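Local structure of periplasmic cell division protein (SufI) (Aquifex aeolicus, 6SYY) at residues Tyr248-Leu253 and Ile303-Arg308; Phe274-Val279 and Lys288-Ile293. The protein is a multicopper oxidase that binds copper ions and probably couples oxidation of its substrates to the reduction of oxygen. All coordinates share one frame; numbering follows the deposited sequence.

Contact 1. Residues Tyr248-Leu253 and Ile303-Arg308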
loop_
_atom_site.group_PDB
_atom_site.type_symbol
_atom_site.label_atom_id
_atom_site.label_comp_id
_atom_site.label_asym_id
_atom_site.label_seq_id
_atom_site.Cartn_x
_atom_site.Cartn_y
_atom_site.Cartn_z
ATOM N N TYR A 248 14.954 -11.083 -10.321
ATOM C CA TYR A 248 14.426 -9.732 -10.197
ATOM C C TYR A 248 13.599 -9.624 -8.926
ATOM O O TYR A 248 12.865 -10.550 -8.568
ATOM C CB TYR A 248 13.559 -9.349 -11.399
ATOM C CG TYR A 248 14.339 -8.977 -12.634
ATOM C CD1 TYR A 248 15.019 -9.944 -13.363
ATOM C CD2 TYR A 248 14.388 -7.662 -13.079
ATOM C CE1 TYR A 248 15.737 -9.610 -14.497
ATOM C CE2 TYR A 248 15.104 -7.316 -14.212
ATOM C CZ TYR A 248 15.776 -8.297 -14.917
ATOM O OH TYR A 248 16.491 -7.972 -16.048
ATOM N N ARG A 249 13.723 -8.494 -8.247
ATOM C CA ARG A 249 12.839 -8.157 -7.144
ATOM C C ARG A 249 11.789 -7.179 -7.648
ATOM O O ARG A 249 12.129 -6.147 -8.236
ATOM C CB ARG A 249 13.616 -7.548 -5.981
ATOM C CG ARG A 249 12.733 -6.978 -4.892
ATOM C CD ARG A 249 13.575 -6.437 -3.771
ATOM N NE ARG A 249 12.779 -6.127 -2.592
ATOM C CZ ARG A 249 13.304 -5.890 -1.397
ATOM N NH1 ARG A 249 14.623 -5.938 -1.238
ATOM N NH2 ARG A 249 12.521 -5.610 -0.366
ATOM N N PHE A 250 10.520 -7.509 -7.433
ATOM C CA PHE A 250 9.422 -6.613 -7.770
ATOM C C PHE A 250 8.693 -6.223 -6.494
ATOM O O PHE A 250 8.259 -7.092 -5.729
ATOM C CB PHE A 250 8.465 -7.259 -8.770
ATOM C CG PHE A 250 9.110 -7.612 -10.075
ATOM C CD1 PHE A 250 9.417 -6.625 -10.997
ATOM C CD2 PHE A 250 9.417 -8.928 -10.378
ATOM C CE1 PHE A 250 10.018 -6.945 -12.200
ATOM C CE2 PHE A 250 10.017 -9.254 -11.578
ATOM C CZ PHE A 250 10.319 -8.262 -12.491
ATOM N N ARG A 251 8.576 -4.918 -6.265
ATOM C CA ARG A 251 7.833 -4.365 -5.136
ATOM C C ARG A 251 6.439 -4.029 -5.637
ATOM O O ARG A 251 6.213 -2.961 -6.212
ATOM C CB ARG A 251 8.533 -3.139 -4.569
ATOM C CG ARG A 251 9.907 -3.442 -4.026
ATOM C CD ARG A 251 10.633 -2.174 -3.668
ATOM N NE ARG A 251 12.016 -2.446 -3.294
ATOM C CZ ARG A 251 12.452 -2.516 -2.041
ATOM N NH1 ARG A 251 11.612 -2.328 -1.029
ATOM N NH2 ARG A 251 13.729 -2.769 -1.805
ATOM N N ILE A 252 5.506 -4.950 -5.431
ATOM C CA ILE A 252 4.151 -4.775 -5.939
ATOM C C ILE A 252 3.361 -3.947 -4.936
ATOM O O ILE A 252 3.249 -4.311 -3.761
ATOM C CB ILE A 252 3.477 -6.127 -6.200
ATOM C CG1 ILE A 252 4.288 -6.929 -7.222
ATOM C CG2 ILE A 252 2.049 -5.908 -6.676
ATOM C CD1 ILE A 252 3.857 -8.363 -7.346
ATOM N N LEU A 253 2.826 -2.823 -5.395
ATOM C CA LEU A 253 2.003 -1.947 -4.575
ATOM C C LEU A 253 0.662 -1.787 -5.271
ATOM O O LEU A 253 0.604 -1.290 -6.401
ATOM C CB LEU A 253 2.679 -0.588 -4.366
ATOM C CG LEU A 253 2.020 0.404 -3.405
ATOM C CD1 LEU A 253 3.076 1.323 -2.818
ATOM C CD2 LEU A 253 0.941 1.227 -4.088
ATOM N N ILE A 303 8.315 -9.570 -4.074
ATOM C CA ILE A 303 8.548 -10.905 -4.606
ATOM C C ILE A 303 9.897 -10.964 -5.304
ATOM O O ILE A 303 10.414 -9.955 -5.795
ATOM C CB ILE A 303 7.436 -11.362 -5.579
ATOM C CG1 ILE A 303 7.412 -10.470 -6.825
ATOM C CG2 ILE A 303 6.085 -11.411 -4.863
ATOM C CD1 ILE A 303 6.550 -11.010 -7.955
ATOM N N LEU A 304 10.470 -12.166 -5.330
ATOM C CA LEU A 304 11.629 -12.498 -6.148
ATOM C C LEU A 304 11.178 -13.414 -7.274
ATOM O O LEU A 304 10.472 -14.398 -7.032
ATOM C CB LEU A 304 12.725 -13.188 -5.328
ATOM C CG LEU A 304 13.505 -12.408 -4.265
ATOM C CD1 LEU A 304 14.513 -13.320 -3.582
ATOM C CD2 LEU A 304 14.197 -11.184 -4.852
ATOM N N VAL A 305 11.571 -13.083 -8.498
ATOM C CA VAL A 305 11.257 -13.884 -9.674
ATOM C C VAL A 305 12.574 -14.251 -10.340
ATOM O O VAL A 305 13.369 -13.366 -10.682
ATOM C CB VAL A 305 10.335 -13.141 -10.651
ATOM C CG1 VAL A 305 9.972 -14.041 -11.819
ATOM C CG2 VAL A 305 9.083 -12.670 -9.939
ATOM N N ASP A 306 12.809 -15.548 -10.515
ATOM C CA ASP A 306 14.053 -16.033 -11.105
ATOM C C ASP A 306 13.780 -16.308 -12.578
ATOM O O ASP A 306 13.324 -17.386 -12.957
ATOM C CB ASP A 306 14.560 -17.270 -10.375
ATOM C CG ASP A 306 16.002 -17.597 -10.720
ATOM O OD1 ASP A 306 16.486 -17.114 -11.761
ATOM O OD2 ASP A 306 16.653 -18.338 -9.954
ATOM N N PHE A 307 14.071 -15.319 -13.419
ATOM C CA PHE A 307 13.846 -15.503 -14.845
ATOM C C PHE A 307 14.844 -16.463 -15.485
ATOM O O PHE A 307 14.721 -16.743 -16.682
ATOM C CB PHE A 307 13.865 -14.148 -15.558
ATOM C CG PHE A 307 12.634 -13.324 -15.311
ATOM C CD1 PHE A 307 11.429 -13.660 -15.909
ATOM C CD2 PHE A 307 12.676 -12.215 -14.476
ATOM C CE1 PHE A 307 10.284 -12.904 -15.678
ATOM C CE2 PHE A 307 11.534 -11.456 -14.239
ATOM C CZ PHE A 307 10.338 -11.802 -14.839
ATOM N N ARG A 308 15.817 -16.984 -14.730
ATOM C CA ARG A 308 16.614 -18.098 -15.235
ATOM C C ARG A 308 15.773 -19.353 -15.433
ATOM O O ARG A 308 16.199 -20.259 -16.156
ATOM C CB ARG A 308 17.779 -18.394 -14.293
ATOM C CG ARG A 308 18.788 -17.269 -14.195
ATOM C CD ARG A 308 19.853 -17.544 -13.145
ATOM N NE ARG A 308 19.295 -17.589 -11.796
ATOM C CZ ARG A 308 20.019 -17.766 -10.694
ATOM N NH1 ARG A 308 21.336 -17.910 -10.781
ATOM N NH2 ARG A 308 19.430 -17.797 -9.506
#

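Contact 2. Residues Phe274-Val279 and Lys288-Ile293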
loop_
_atom_site.group_PDB
_atom_site.type_symbol
_atom_site.label_atom_id
_atom_site.label_comp_id
_atom_site.label_asym_id
_atom_site.label_seq_id
_atom_site.Cartn_x
_atom_site.Cartn_y
_atom_site.Cartn_z
ATOM N N PHE A 274 7.616 -18.272 -7.985
ATOM C CA PHE A 274 8.289 -17.086 -7.471
ATOM C C PHE A 274 8.143 -17.102 -5.954
ATOM O O PHE A 274 7.481 -17.976 -5.387
ATOM C CB PHE A 274 7.743 -15.798 -8.105
ATOM C CG PHE A 274 6.271 -15.593 -7.914
ATOM C CD1 PHE A 274 5.803 -14.694 -6.966
ATOM C CD2 PHE A 274 5.351 -16.278 -8.694
ATOM C CE1 PHE A 274 4.446 -14.490 -6.788
ATOM C CE2 PHE A 274 3.989 -16.079 -8.522
ATOM C CZ PHE A 274 3.537 -15.182 -7.565
ATOM N N TRP A 275 8.777 -16.133 -5.294
ATOM C CA TRP A 275 8.887 -16.140 -3.841
ATOM C C TRP A 275 8.412 -14.825 -3.248
ATOM O O TRP A 275 8.875 -13.756 -3.650
ATOM C CB TRP A 275 10.327 -16.394 -3.404
ATOM C CG TRP A 275 10.835 -17.737 -3.781
ATOM C CD1 TRP A 275 10.889 -18.843 -2.988
ATOM C CD2 TRP A 275 11.368 -18.123 -5.050
ATOM N NE1 TRP A 275 11.424 -19.899 -3.685
ATOM C CE2 TRP A 275 11.727 -19.482 -4.955
ATOM C CE3 TRP A 275 11.573 -17.453 -6.262
ATOM C CZ2 TRP A 275 12.281 -20.183 -6.019
ATOM C CZ3 TRP A 275 12.124 -18.149 -7.316
ATOM C CH2 TRP A 275 12.476 -19.500 -7.186
ATOM N N VAL A 276 7.503 -14.912 -2.280
ATOM C CA VAL A 276 7.198 -13.766 -1.434
ATOM C C VAL A 276 8.351 -13.587 -0.460
ATOM O O VAL A 276 8.712 -14.519 0.269
ATOM C CB VAL A 276 5.873 -13.963 -0.687
ATOM C CG1 VAL A 276 5.611 -12.789 0.251
ATOM C CG2 VAL A 276 4.732 -14.137 -1.668
ATOM N N ILE A 277 8.947 -12.400 -0.450
ATOM C CA ILE A 277 10.005 -12.111 0.506
ATOM C C ILE A 277 9.639 -11.006 1.485
ATOM O O ILE A 277 10.281 -10.903 2.544
ATOM C CB ILE A 277 11.332 -11.775 -0.205
ATOM C CG1 ILE A 277 11.176 -10.529 -1.081
ATOM C CG2 ILE A 277 11.828 -12.982 -0.999
ATOM C CD1 ILE A 277 12.495 -9.858 -1.426
ATOM N N GLY A 278 8.630 -10.192 1.200
ATOM C CA GLY A 278 8.290 -9.106 2.098
ATOM C C GLY A 278 6.846 -8.695 1.949
ATOM O O GLY A 278 6.207 -8.944 0.920
ATOM N N VAL A 279 6.334 -8.066 3.005
ATOM C CA VAL A 279 4.990 -7.500 3.008
ATOM C C VAL A 279 5.084 -6.051 3.471
ATOM O O VAL A 279 6.175 -5.469 3.489
ATOM C CB VAL A 279 4.037 -8.324 3.894
ATOM C CG1 VAL A 279 3.770 -9.686 3.259
ATOM C CG2 VAL A 279 4.629 -8.502 5.276
ATOM N N LYS A 288 9.145 -17.417 0.745
ATOM C CA LYS A 288 7.989 -18.308 0.673
ATOM C C LYS A 288 7.658 -18.535 -0.796
ATOM O O LYS A 288 7.197 -17.614 -1.480
ATOM C CB LYS A 288 6.788 -17.720 1.415
ATOM C CG LYS A 288 7.103 -17.176 2.800
ATOM C CD LYS A 288 7.607 -18.252 3.748
ATOM C CE LYS A 288 8.012 -17.651 5.089
ATOM N NZ LYS A 288 8.369 -18.692 6.099
ATOM N N GLU A 289 7.892 -19.754 -1.279
ATOM C CA GLU A 289 7.641 -20.073 -2.678
ATOM C C GLU A 289 6.144 -20.223 -2.923
ATOM O O GLU A 289 5.452 -20.941 -2.195
ATOM C CB GLU A 289 8.376 -21.352 -3.084
ATOM C CG GLU A 289 8.186 -21.709 -4.549
ATOM C CD GLU A 289 9.030 -22.886 -4.997
ATOM O OE1 GLU A 289 9.990 -23.254 -4.287
ATOM O OE2 GLU A 289 8.729 -23.443 -6.071
ATOM N N VAL A 290 5.644 -19.528 -3.942
ATOM C CA VAL A 290 4.232 -19.547 -4.303
ATOM C C VAL A 290 4.134 -19.579 -5.821
ATOM O O VAL A 290 5.133 -19.470 -6.534
ATOM C CB VAL A 290 3.466 -18.324 -3.757
ATOM C CG1 VAL A 290 3.532 -18.276 -2.241
ATOM C CG2 VAL A 290 4.009 -17.038 -4.375
ATOM N N ASN A 291 2.904 -19.733 -6.311
ATOM C CA ASN A 291 2.613 -19.539 -7.725
ATOM C C ASN A 291 1.500 -18.520 -7.941
ATOM O O ASN A 291 1.044 -18.346 -9.077
ATOM C CB ASN A 291 2.275 -20.875 -8.405
ATOM C CG ASN A 291 1.175 -21.643 -7.694
ATOM O OD1 ASN A 291 0.170 -21.073 -7.272
ATOM N ND2 ASN A 291 1.363 -22.951 -7.561
ATOM N N GLU A 292 1.054 -17.842 -6.882
ATOM C CA GLU A 292 0.127 -16.724 -7.004
ATOM C C GLU A 292 0.130 -15.937 -5.701
ATOM O O GLU A 292 0.477 -16.459 -4.638
ATOM C CB GLU A 292 -1.298 -17.184 -7.338
ATOM C CG GLU A 292 -1.936 -18.062 -6.287
ATOM C CD GLU A 292 -3.435 -18.169 -6.463
ATOM O OE1 GLU A 292 -4.166 -17.458 -5.745
ATOM O OE2 GLU A 292 -3.881 -18.954 -7.326
ATOM N N ILE A 293 -0.262 -14.668 -5.801
ATOM C CA ILE A 293 -0.394 -13.794 -4.640
ATOM C C ILE A 293 -1.651 -12.950 -4.792
ATOM O O ILE A 293 -1.980 -12.483 -5.889
ATOM C CB ILE A 293 0.838 -12.888 -4.444
ATOM C CG1 ILE A 293 1.149 -12.109 -5.725
ATOM C CG2 ILE A 293 2.036 -13.701 -3.985
ATOM C CD1 ILE A 293 2.154 -11.005 -5.516
#

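Contact 1. Residues Tyr248-Leu253 and Ile303-Arg308
Y248 and F307 meet as an offset edge-to-face aromatic pair: the rim of F307 is turned toward the face of Y248, with the ring planes at 81° and CD1 of Y248 3.4 Å from CD2 of F307. The Y248 hydroxyl is hydrogen-bonded to E244 N. The F307 ring also serves F250, its CE2 reaching F250 CE2 at 3.8 Å, near the plane of each ring. F250 CG lies anti to its own carbonyl carbon (chi1 -61°), beside the backbone N; V305 CG2 sits at the edge of the F250 ring, 3.8 Å from CD2. The CD1 methyls of I252 and I303 touch at 3.8 Å. F250, F307, V305 and the isoleucines suit this face because they fill a buried layer without needing polar partners.

The antiparallel backbones hold these groups in register. Y248 and V305 form a hydrogen-bonded pair, each amide N 2.8 Å from the other's O; F250 and I303 form the next, with F250 N 2.9 Å from I303 O. Between them R249 and L304 make a non-hydrogen-bonded pair on the other face, where L304 CD2 packs on CB of R249 at 3.9 Å. The buried guanidinium of R249 is matched by salt bridges to E185 and D302. At the strand's end, D306 OD1 accepts from the backbone N of R308 in an Asx turn, and R308 grips the same carboxylate side-on.

F366 meets the rings of both F250 and F307. Strand 200-208 runs parallel to 247-254 on its other edge, while strand 270-279 flanks 300-306, placing the contact inside a sheet.

Contact 2. Residues Phe274-Val279 and Lys288-Ile293
The beta hairpin of strands 270-279 and 282-290 brings F274 against V290, a hydrogen-bonded antiparallel pair in which V290 N lies 2.8 Å from F274 O in a nearly straight bond (176°). V276 and K288 form the second such pair, with V276 N 2.8 Å from K288 O. F274 has CG between its backbone N and carbonyl carbon (chi1 58°), and the end of its ring comes nearer the partner strand. There V290 CG2 lies over one face in a CH-pi contact, 3.9 Å from the ring centroid, while I293 CG2 comes to the ring's edge, 3.8 Å from CE1 of F274. V276 CG2 completes the cluster at 3.6 Å from I293 CG2; beta-branched residues suit it, offering methyls to the ring and to one another. An alanine in place of F274 would probably open a gap over V290 CG2 and beside I293 CG2, leaving the V290 methyl without its aromatic face.

On the other face, W275 and E289 lie side by side, pointing the same way. CB of E289 is 3.4 Å from W275 NE1, and its CG lies off-centre over the five-membered ring, so the aliphatic part of the glutamate packs against that ring of the indole.

The arrangement is an antiparallel beta hairpin of a cupredoxin-like domain, with F274, V276, V290 and I293 clustered on one face and W275 with E289 on the other.

In the fold
Both contacts lie in the same cupredoxin-like part of the chain, their centres about 9 Å apart and each about 17 Å from the centre of the chain. Along the sequence, 248-253 comes first, then the hairpin of contact 2, then 303-308, which returns to pair with the opening strand. Strands 300-306 and 270-279 are neighbours, so the order across the sheet runs 247-254, 300-306, 270-279, 282-290. A probable hydrogen bond from L304 N to W275 O joins the contacts, and the CD1 methyls of I252 and I293 pack together. The two therefore build one continuous part of a cupredoxin-like domain, away from the copper sites.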